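Local coordinates for protein SusD homolog (Bacteroides thetaiotaomicron, PDB 3SGH) that probably binds sugars as a SusD-like outer-membrane lipoprotein, taking part in the capture of glycans by Bacteroides thetaiotaomicron, at residues 99-104 with 168-173; 262-267 with 350-355; 454-459 with 487-492. All blocks are in the same frame, centred on the assembly; numbering follows the deposited sequence.

Contact 1 of 3, residues 99-104 with 168-173; sequences GVIYAM and QDLAVV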
loop_
_atom_site.group_PDB
_atom_site.type_symbol
_atom_site.label_atom_id
_atom_site.label_comp_id
_atom_site.label_asym_id
_atom_site.label_seq_id
_atom_site.Cartn_x
_atom_site.Cartn_y
_atom_site.Cartn_z
ATOM N N GLY A 99 -17.122 9.835 21.173
ATOM C CA GLY A 99 -17.356 8.400 21.370
ATOM C C GLY A 99 -16.567 7.540 20.389
ATOM O O GLY A 99 -15.997 8.045 19.430
ATOM N N VAL A 100 -16.561 6.237 20.665
ATOM C CA VAL A 100 -15.769 5.251 19.888
ATOM C C VAL A 100 -16.226 5.164 18.429
ATOM O O VAL A 100 -15.402 4.960 17.537
ATOM C CB VAL A 100 -15.828 3.898 20.588
ATOM C CG1 VAL A 100 -15.298 2.765 19.675
ATOM C CG2 VAL A 100 -15.029 3.954 21.903
ATOM N N ILE A 101 -17.503 5.366 18.148
ATOM C CA ILE A 101 -17.991 5.223 16.767
ATOM C C ILE A 101 -17.483 6.424 15.968
ATOM O O ILE A 101 -17.060 6.253 14.835
ATOM C CB ILE A 101 -19.535 5.060 16.675
ATOM C CG1 ILE A 101 -19.956 3.830 17.502
ATOM C CG2 ILE A 101 -20.009 4.990 15.225
ATOM C CD1 ILE A 101 -19.212 2.516 17.177
ATOM N N TYR A 102 -17.442 7.617 16.577
ATOM C CA TYR A 102 -16.875 8.767 15.914
ATOM C C TYR A 102 -15.379 8.595 15.703
ATOM O O TYR A 102 -14.865 8.912 14.630
ATOM C CB TYR A 102 -17.144 10.045 16.699
ATOM C CG TYR A 102 -16.552 11.251 16.066
ATOM C CD1 TYR A 102 -16.982 11.679 14.813
ATOM C CD2 TYR A 102 -15.567 12.005 16.723
ATOM C CE1 TYR A 102 -16.443 12.809 14.220
ATOM C CE2 TYR A 102 -15.035 13.152 16.123
ATOM C CZ TYR A 102 -15.499 13.543 14.881
ATOM O OH TYR A 102 -14.985 14.684 14.266
ATOM N N ALA A 103 -14.671 8.113 16.733
ATOM C CA ALA A 103 -13.248 7.821 16.625
ATOM C C ALA A 103 -13.009 6.877 15.440
ATOM O O ALA A 103 -12.092 7.093 14.635
ATOM C CB ALA A 103 -12.745 7.204 17.908
HETATM N N MSE A 104 -13.806 5.810 15.339
HETATM C CA MSE A 104 -13.627 4.863 14.233
HETATM C C MSE A 104 -13.918 5.485 12.877
HETATM O O MSE A 104 -13.297 5.119 11.885
HETATM C CB MSE A 104 -14.454 3.590 14.445
HETATM C CG MSE A 104 -13.963 2.773 15.617
HETATM SE SE MSE A 104 -12.220 2.085 15.393
HETATM C CE MSE A 104 -12.374 1.560 13.503
ATOM N N GLN A 168 -18.803 -2.799 23.246
ATOM C CA GLN A 168 -19.921 -3.604 22.772
ATOM C C GLN A 168 -20.628 -2.970 21.566
ATOM O O GLN A 168 -21.103 -3.705 20.710
ATOM C CB GLN A 168 -20.920 -3.890 23.896
ATOM C CG GLN A 168 -20.334 -4.649 25.106
ATOM C CD GLN A 168 -19.720 -5.940 24.712
ATOM O OE1 GLN A 168 -20.398 -6.858 24.223
ATOM N NE2 GLN A 168 -18.366 -5.996 24.808
ATOM N N ASP A 169 -20.656 -1.637 21.471
ATOM C CA ASP A 169 -21.229 -0.969 20.258
ATOM C C ASP A 169 -20.435 -1.327 18.996
ATOM O O ASP A 169 -20.972 -1.671 17.934
ATOM C CB ASP A 169 -21.120 0.561 20.384
ATOM C CG ASP A 169 -22.024 1.128 21.452
ATOM O OD1 ASP A 169 -22.962 0.422 21.860
ATOM O OD2 ASP A 169 -21.779 2.294 21.878
ATOM N N LEU A 170 -19.125 -1.248 19.141
ATOM C CA LEU A 170 -18.222 -1.465 18.032
ATOM C C LEU A 170 -18.211 -2.973 17.661
ATOM O O LEU A 170 -18.131 -3.321 16.485
ATOM C CB LEU A 170 -16.853 -0.923 18.398
ATOM C CG LEU A 170 -15.806 -1.079 17.276
ATOM C CD1 LEU A 170 -16.250 -0.420 15.964
ATOM C CD2 LEU A 170 -14.493 -0.543 17.746
ATOM N N ALA A 171 -18.358 -3.863 18.652
ATOM C CA ALA A 171 -18.312 -5.337 18.398
ATOM C C ALA A 171 -19.341 -5.838 17.344
ATOM O O ALA A 171 -19.089 -6.764 16.563
ATOM C CB ALA A 171 -18.466 -6.111 19.706
ATOM N N VAL A 172 -20.489 -5.211 17.331
ATOM C CA VAL A 172 -21.602 -5.614 16.468
ATOM C C VAL A 172 -21.223 -5.565 14.996
ATOM O O VAL A 172 -21.753 -6.360 14.207
ATOM C CB VAL A 172 -22.850 -4.725 16.696
ATOM C CG1 VAL A 172 -23.993 -5.133 15.732
ATOM C CG2 VAL A 172 -23.340 -4.843 18.117
ATOM N N VAL A 173 -20.317 -4.650 14.620
ATOM C CA VAL A 173 -20.014 -4.402 13.212
ATOM C C VAL A 173 -18.522 -4.592 12.812
ATOM O O VAL A 173 -18.164 -4.534 11.616
ATOM C CB VAL A 173 -20.413 -2.961 12.793
ATOM C CG1 VAL A 173 -21.937 -2.752 13.003
ATOM C CG2 VAL A 173 -19.579 -1.937 13.482
#
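L170 points its branched end at the first turn of helix 100-120, where V100, I101 and M104 receive it. Its CG stands anti to the backbone N (chi1 -179°), which carries the branch point out from the short helix 168-171. From there CD2 touches V100 and also reaches M104, while CD1 lies against M104 and faces I101. CD2 lies 3.9 Å from CG1 of V100, and the two side chains cross at about a right angle. CD1 lies 3.9 Å from CG of M104, again with the side chains at about a right angle to each other. The M104 chain, modelled as selenomethionine, is bent at both chi2 and chi3, and its SE comes within 4.2 Å of L170 CD2, so CG and SE both meet the leucine.

I101 makes a looser approach. It leaves its helix alongside the partner, and CD1 at the end of the chain does the reaching, 4.2 Å from the backbone CA of L170. The same I101 CD1 touches CB of D169 at 4.2 Å and L170 CD1 at 4.3 Å. Thus D169 contributes its CB carbon here, at the more exposed margin.

Neighbouring helices complete the surroundings of L170. L21 of helix 17-24 and W184 of helix 181-198 touch both L170 and M104, while A161 of helix 140-162 lies against V100. The contact therefore joins a short connecting helix to the start of a long helix in the alpha-alpha superhelix.

No hydrogen bond or salt bridge links the two segments. Their association is apolar, made of methyl and methylene contacts at ordinary van der Waals distances, and it depends on how closely the leucine and its neighbours fit, with no polar bond to fix direction.

Contact 2 of 3, residues 262-267 with 350-355; sequences YNDPRR and LSFEEF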
loop_
_atom_site.group_PDB
_atom_site.type_symbol
_atom_site.label_atom_id
_atom_site.label_comp_id
_atom_site.label_asym_id
_atom_site.label_seq_id
_atom_site.Cartn_x
_atom_site.Cartn_y
_atom_site.Cartn_z
ATOM N N TYR A 262 16.576 -15.164 -3.392
ATOM C CA TYR A 262 16.749 -15.434 -1.954
ATOM C C TYR A 262 16.342 -16.831 -1.483
ATOM O O TYR A 262 16.430 -17.118 -0.273
ATOM C CB TYR A 262 15.906 -14.442 -1.150
ATOM C CG TYR A 262 16.345 -12.986 -1.165
ATOM C CD1 TYR A 262 17.689 -12.630 -1.341
ATOM C CD2 TYR A 262 15.429 -11.957 -0.928
ATOM C CE1 TYR A 262 18.073 -11.302 -1.316
ATOM C CE2 TYR A 262 15.807 -10.644 -0.876
ATOM C CZ TYR A 262 17.127 -10.314 -1.056
ATOM O OH TYR A 262 17.471 -8.996 -0.984
ATOM N N ASN A 263 15.943 -17.703 -2.414
ATOM C CA ASN A 263 15.344 -19.018 -2.094
ATOM C C ASN A 263 14.358 -18.876 -0.956
ATOM O O ASN A 263 14.341 -19.663 -0.030
ATOM C CB ASN A 263 16.444 -20.046 -1.767
ATOM C CG ASN A 263 17.352 -20.288 -2.948
ATOM O OD1 ASN A 263 16.868 -20.445 -4.061
ATOM N ND2 ASN A 263 18.656 -20.308 -2.712
ATOM N N ASP A 264 13.509 -17.850 -1.065
ATOM C CA ASP A 264 12.704 -17.375 0.065
ATOM C C ASP A 264 11.632 -18.386 0.422
ATOM O O ASP A 264 10.783 -18.714 -0.418
ATOM C CB ASP A 264 12.078 -16.008 -0.280
ATOM C CG ASP A 264 11.601 -15.240 0.932
ATOM O OD1 ASP A 264 10.821 -15.793 1.770
ATOM O OD2 ASP A 264 11.974 -14.047 1.063
ATOM N N PRO A 265 11.638 -18.848 1.668
ATOM C CA PRO A 265 10.664 -19.869 2.040
ATOM C C PRO A 265 9.234 -19.391 2.107
ATOM O O PRO A 265 8.327 -20.208 2.240
ATOM C CB PRO A 265 11.119 -20.337 3.426
ATOM C CG PRO A 265 12.232 -19.518 3.830
ATOM C CD PRO A 265 12.621 -18.576 2.735
ATOM N N ARG A 266 9.022 -18.081 2.030
ATOM C CA ARG A 266 7.652 -17.584 1.928
ATOM C C ARG A 266 7.022 -17.788 0.562
ATOM O O ARG A 266 5.822 -17.579 0.437
ATOM C CB ARG A 266 7.612 -16.110 2.318
ATOM C CG ARG A 266 7.842 -15.933 3.816
ATOM C CD ARG A 266 8.089 -14.435 4.130
ATOM N NE ARG A 266 9.392 -14.057 3.619
ATOM C CZ ARG A 266 10.045 -12.957 3.983
ATOM N NH1 ARG A 266 9.487 -12.065 4.826
ATOM N NH2 ARG A 266 11.252 -12.748 3.500
ATOM N N ARG A 267 7.798 -18.157 -0.466
ATOM C CA ARG A 267 7.241 -18.334 -1.802
ATOM C C ARG A 267 5.949 -19.179 -1.856
ATOM O O ARG A 267 4.951 -18.704 -2.413
ATOM C CB ARG A 267 8.291 -18.825 -2.793
ATOM C CG ARG A 267 9.330 -17.723 -3.190
ATOM C CD ARG A 267 10.448 -18.309 -4.054
ATOM N NE ARG A 267 11.186 -19.314 -3.300
ATOM C CZ ARG A 267 12.105 -20.111 -3.809
ATOM N NH1 ARG A 267 12.395 -20.053 -5.113
ATOM N NH2 ARG A 267 12.710 -21.002 -3.034
ATOM N N LEU A 350 8.444 -11.817 12.250
ATOM C CA LEU A 350 6.992 -11.606 12.264
ATOM C C LEU A 350 6.346 -11.979 10.939
ATOM O O LEU A 350 5.238 -12.482 10.890
ATOM C CB LEU A 350 6.640 -10.136 12.573
ATOM C CG LEU A 350 6.739 -9.773 14.049
ATOM C CD1 LEU A 350 6.474 -8.295 14.102
ATOM C CD2 LEU A 350 5.725 -10.579 14.866
ATOM N N SER A 351 7.037 -11.676 9.851
ATOM C CA SER A 351 6.524 -11.941 8.508
ATOM C C SER A 351 6.428 -13.432 8.276
ATOM O O SER A 351 5.422 -13.934 7.756
ATOM C CB SER A 351 7.504 -11.336 7.500
ATOM O OG SER A 351 7.117 -11.649 6.186
ATOM N N PHE A 352 7.483 -14.158 8.628
ATOM C CA PHE A 352 7.448 -15.602 8.557
ATOM C C PHE A 352 6.321 -16.145 9.423
ATOM O O PHE A 352 5.525 -16.945 8.957
ATOM C CB PHE A 352 8.751 -16.237 9.023
ATOM C CG PHE A 352 9.831 -16.313 7.963
ATOM C CD1 PHE A 352 10.291 -15.186 7.296
ATOM C CD2 PHE A 352 10.410 -17.517 7.643
ATOM C CE1 PHE A 352 11.321 -15.294 6.339
ATOM C CE2 PHE A 352 11.447 -17.583 6.723
ATOM C CZ PHE A 352 11.878 -16.490 6.069
ATOM N N GLU A 353 6.258 -15.676 10.672
ATOM C CA GLU A 353 5.239 -16.118 11.587
ATOM C C GLU A 353 3.823 -15.855 11.062
ATOM O O GLU A 353 2.950 -16.714 11.160
ATOM C CB GLU A 353 5.417 -15.474 12.978
ATOM C CG GLU A 353 4.483 -16.113 13.993
ATOM C CD GLU A 353 4.621 -15.517 15.384
ATOM O OE1 GLU A 353 5.379 -14.520 15.526
ATOM O OE2 GLU A 353 3.945 -16.043 16.308
ATOM N N GLU A 354 3.591 -14.653 10.553
ATOM C CA GLU A 354 2.296 -14.267 10.020
ATOM C C GLU A 354 1.774 -15.275 8.997
ATOM O O GLU A 354 0.559 -15.550 8.952
ATOM C CB GLU A 354 2.427 -12.913 9.327
ATOM C CG GLU A 354 1.140 -12.274 8.875
ATOM C CD GLU A 354 0.357 -11.678 10.038
ATOM O OE1 GLU A 354 0.981 -11.030 10.921
ATOM O OE2 GLU A 354 -0.884 -11.823 10.039
ATOM N N PHE A 355 2.677 -15.765 8.151
ATOM C CA PHE A 355 2.323 -16.692 7.077
ATOM C C PHE A 355 2.577 -18.159 7.421
ATOM O O PHE A 355 2.411 -19.007 6.559
ATOM C CB PHE A 355 3.071 -16.311 5.808
ATOM C CG PHE A 355 2.416 -15.177 5.064
ATOM C CD1 PHE A 355 2.649 -13.850 5.423
ATOM C CD2 PHE A 355 1.525 -15.437 4.035
ATOM C CE1 PHE A 355 2.021 -12.816 4.752
ATOM C CE2 PHE A 355 0.882 -14.389 3.359
ATOM C CZ PHE A 355 1.123 -13.078 3.725
#
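R266 makes the polar link to helix 340-354, through NH1 to OG of S351. This hydrogen bond measures 2.8 Å with an N-H...O angle of 150°, and OG lies in the guanidinium plane. S351 holds OG anti to its own backbone N, directed to the arginine.

The ionic part lies within 262-267. D264 is gripped side-on: R266 NE donates to OD1 at 2.9 Å, nearly straight at 174°, and NH2 forms a salt bridge to OD2, also 2.9 Å. Both oxygens use syn lone pairs. OD1 takes the backbone N of R266 on its anti lone pair as well, and Q413 gives NH2 another partner. Held at two edges, the guanidinium has little freedom to rotate.

Face and apolar contacts involve F352. Its CE1 sits over the centre of the guanidinium, 3.6 Å from R266 CZ, with the two planes inclined by 41°. P265 CG approaches F352 CE2 at 3.6 Å, an oblique approach. Y363 of helix 360-364 also meets the phenylalanine ring.

The loop joins two helices: a Schellman motif at N263 ends helix 253-261, then the D264 carboxylate caps R266 N in an Asx turn, overlaid on a type I turn that leads into helix 267-270.

Contact 3 of 3, residues 454-459 with 487-492; sequences QRRLRF and TDLWWA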
loop_
_atom_site.group_PDB
_atom_site.type_symbol
_atom_site.label_atom_id
_atom_site.label_comp_id
_atom_site.label_asym_id
_atom_site.label_seq_id
_atom_site.Cartn_x
_atom_site.Cartn_y
_atom_site.Cartn_z
ATOM N N GLN A 454 5.769 6.145 -13.122
ATOM C CA GLN A 454 4.644 7.046 -12.866
ATOM C C GLN A 454 4.779 7.569 -11.454
ATOM O O GLN A 454 5.135 6.837 -10.569
ATOM C CB GLN A 454 3.297 6.323 -13.057
ATOM C CG GLN A 454 2.106 7.248 -12.812
ATOM C CD GLN A 454 0.844 6.843 -13.553
ATOM O OE1 GLN A 454 0.879 6.016 -14.494
ATOM N NE2 GLN A 454 -0.303 7.454 -13.158
ATOM N N ARG A 455 4.524 8.852 -11.242
ATOM C CA ARG A 455 4.842 9.506 -9.981
ATOM C C ARG A 455 3.576 9.793 -9.128
ATOM O O ARG A 455 3.677 9.958 -7.915
ATOM C CB ARG A 455 5.651 10.745 -10.242
ATOM C CG ARG A 455 6.907 10.511 -11.038
ATOM C CD ARG A 455 7.886 9.471 -10.435
ATOM N NE ARG A 455 8.394 9.886 -9.121
ATOM C CZ ARG A 455 9.218 9.177 -8.340
ATOM N NH1 ARG A 455 9.620 7.967 -8.690
ATOM N NH2 ARG A 455 9.656 9.672 -7.184
ATOM N N ARG A 456 2.420 9.834 -9.789
ATOM C CA ARG A 456 1.123 10.098 -9.162
ATOM C C ARG A 456 -0.027 9.781 -10.120
ATOM O O ARG A 456 0.173 9.663 -11.329
ATOM C CB ARG A 456 0.997 11.570 -8.747
ATOM C CG ARG A 456 0.878 12.568 -9.867
ATOM C CD ARG A 456 0.912 13.994 -9.403
ATOM N NE ARG A 456 -0.423 14.423 -8.967
ATOM C CZ ARG A 456 -1.348 14.922 -9.783
ATOM N NH1 ARG A 456 -1.127 15.013 -11.100
ATOM N NH2 ARG A 456 -2.526 15.300 -9.293
ATOM N N LEU A 457 -1.232 9.671 -9.570
ATOM C CA LEU A 457 -2.442 9.713 -10.380
ATOM C C LEU A 457 -2.868 11.182 -10.523
ATOM O O LEU A 457 -2.511 12.010 -9.699
ATOM C CB LEU A 457 -3.549 8.878 -9.726
ATOM C CG LEU A 457 -3.529 7.379 -10.046
ATOM C CD1 LEU A 457 -2.173 6.728 -9.817
ATOM C CD2 LEU A 457 -4.633 6.675 -9.237
ATOM N N ARG A 458 -3.648 11.478 -11.559
ATOM C CA ARG A 458 -4.108 12.809 -11.848
ATOM C C ARG A 458 -5.460 13.060 -11.191
ATOM O O ARG A 458 -6.159 12.111 -10.789
ATOM C CB ARG A 458 -4.227 13.007 -13.366
ATOM C CG ARG A 458 -2.889 13.027 -14.083
ATOM C CD ARG A 458 -3.035 13.178 -15.605
ATOM N NE ARG A 458 -3.570 11.922 -16.168
ATOM C CZ ARG A 458 -4.835 11.712 -16.516
ATOM N NH1 ARG A 458 -5.745 12.675 -16.403
ATOM N NH2 ARG A 458 -5.216 10.525 -16.970
ATOM N N PHE A 459 -5.807 14.344 -11.111
ATOM C CA PHE A 459 -7.125 14.801 -10.676
ATOM C C PHE A 459 -8.181 14.247 -11.674
ATOM O O PHE A 459 -7.884 13.993 -12.859
ATOM C CB PHE A 459 -7.149 16.336 -10.609
ATOM C CG PHE A 459 -6.138 16.943 -9.637
ATOM C CD1 PHE A 459 -5.872 16.348 -8.427
ATOM C CD2 PHE A 459 -5.529 18.141 -9.946
ATOM C CE1 PHE A 459 -5.001 16.949 -7.509
ATOM C CE2 PHE A 459 -4.664 18.753 -9.057
ATOM C CZ PHE A 459 -4.390 18.169 -7.856
ATOM N N THR A 487 4.375 14.165 -12.460
ATOM C CA THR A 487 4.562 15.149 -11.414
ATOM C C THR A 487 4.698 14.495 -10.052
ATOM O O THR A 487 3.910 13.661 -9.694
ATOM C CB THR A 487 3.415 16.180 -11.395
ATOM O OG1 THR A 487 3.507 16.981 -12.587
ATOM C CG2 THR A 487 3.497 17.147 -10.224
ATOM N N ASP A 488 5.736 14.911 -9.324
ATOM C CA ASP A 488 5.999 14.402 -8.004
ATOM C C ASP A 488 5.081 14.979 -6.936
ATOM O O ASP A 488 4.748 16.165 -6.926
ATOM C CB ASP A 488 7.466 14.594 -7.641
ATOM C CG ASP A 488 8.348 13.406 -8.084
ATOM O OD1 ASP A 488 8.025 12.229 -7.759
ATOM O OD2 ASP A 488 9.384 13.681 -8.768
ATOM N N LEU A 489 4.702 14.086 -6.026
ATOM C CA LEU A 489 4.038 14.462 -4.796
ATOM C C LEU A 489 4.975 15.148 -3.780
ATOM O O LEU A 489 6.196 15.042 -3.849
ATOM C CB LEU A 489 3.368 13.237 -4.201
ATOM C CG LEU A 489 2.297 12.624 -5.103
ATOM C CD1 LEU A 489 1.547 11.503 -4.395
ATOM C CD2 LEU A 489 1.280 13.689 -5.603
ATOM N N TRP A 490 4.361 15.780 -2.783
ATOM C CA TRP A 490 5.054 16.695 -1.878
ATOM C C TRP A 490 6.143 15.949 -1.069
ATOM O O TRP A 490 7.241 16.478 -0.807
ATOM C CB TRP A 490 3.996 17.301 -0.961
ATOM C CG TRP A 490 4.461 18.061 0.201
ATOM C CD1 TRP A 490 5.055 19.309 0.201
ATOM C CD2 TRP A 490 4.255 17.719 1.578
ATOM N NE1 TRP A 490 5.259 19.719 1.508
ATOM C CE2 TRP A 490 4.793 18.752 2.354
ATOM C CE3 TRP A 490 3.692 16.628 2.220
ATOM C CZ2 TRP A 490 4.789 18.717 3.763
ATOM C CZ3 TRP A 490 3.693 16.597 3.613
ATOM C CH2 TRP A 490 4.241 17.620 4.356
ATOM N N TRP A 491 5.819 14.721 -0.694
ATOM C CA TRP A 491 6.677 13.872 0.119
ATOM C C TRP A 491 7.613 12.994 -0.703
ATOM O O TRP A 491 8.501 12.365 -0.125
ATOM C CB TRP A 491 5.843 12.965 1.028
ATOM C CG TRP A 491 4.770 12.186 0.283
ATOM C CD1 TRP A 491 3.478 12.541 0.128
ATOM C CD2 TRP A 491 4.929 10.926 -0.420
ATOM N NE1 TRP A 491 2.798 11.584 -0.622
ATOM C CE2 TRP A 491 3.664 10.582 -0.950
ATOM C CE3 TRP A 491 5.995 10.045 -0.607
ATOM C CZ2 TRP A 491 3.459 9.432 -1.708
ATOM C CZ3 TRP A 491 5.789 8.878 -1.343
ATOM C CH2 TRP A 491 4.542 8.591 -1.899
ATOM N N ALA A 492 7.446 12.963 -2.028
ATOM C CA ALA A 492 8.251 12.054 -2.873
ATOM C C ALA A 492 9.609 12.664 -3.120
ATOM O O ALA A 492 9.754 13.888 -3.110
ATOM C CB ALA A 492 7.561 11.809 -4.223
HETATM O O HOH W 1 5.608 11.409 -6.474
#
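The guanidinium of R455 meets the carboxylate of D488 at its edge, with OD1 in the arginine plane and the two flat groups almost perpendicular (87°). R456 presents its guanidinium edge to CD2 of L489, while the backbone N of R458 lies above one face, offset toward the rim. NH2 of R456 sits 3.4 Å above the F459 ring, also displaced toward the rim. The W491 indole bears CB of L489 and CB of A492 over one face.

R455 grips D488 with two nitrogens on a single oxygen. NE reaches OD1 at 2.7 Å in a salt bridge, and NH2 reaches the same atom at 3.1 Å on a more bent path (135°). The donors come from opposite faces of the carboxylate plane, both on the syn side. A water adds a third bond to OD1 at 2.9 Å and also donates to R455 O at 2.8 Å; it accepts from L489 N, tying the two backbones together. OD2 pairs with R452.

R456 works through its carbon chain. Its chi1 of 70° sets CG between the backbone N and carbonyl carbon, near T487 O; further out, CD lies 3.0 Å from that oxygen. CB packs 3.8 Å from L489 CD2, the side chains crossing at about a right angle. NH1 of R456 forms a salt bridge with D483 and NH2 bonds to Q120 O, while T487 OG1 binds N480.

T487 O is buried with no hydrogen-bond partner in the model and touches arginine methylenes instead. Two buried arginines thus join the loops differently, R455 by charge and R456 by its aliphatic shaft, and the three donors on D488 OD1 would probably favour an ionised carboxylate.

The three contacts are spread through one mainly helical SusD-like chain. The centres of contact 1 and contact 2 lie about 34 Å apart, those of contact 1 and contact 3 about 35 Å, and those of contact 2 and contact 3 about 32 Å. None touches another, the nearest atoms of any two being about 18 to 21 Å apart. Contacts 2 and 3 fall on opposite sides of the chain's centre. Contacts 1 and 3 are joined by shared helices. Helix 100-120 begins in contact 1, and its last residues, L119 and Q120, bond to segment 454-459. Helix 140-162 packs on V100 and bonds W490 through E140.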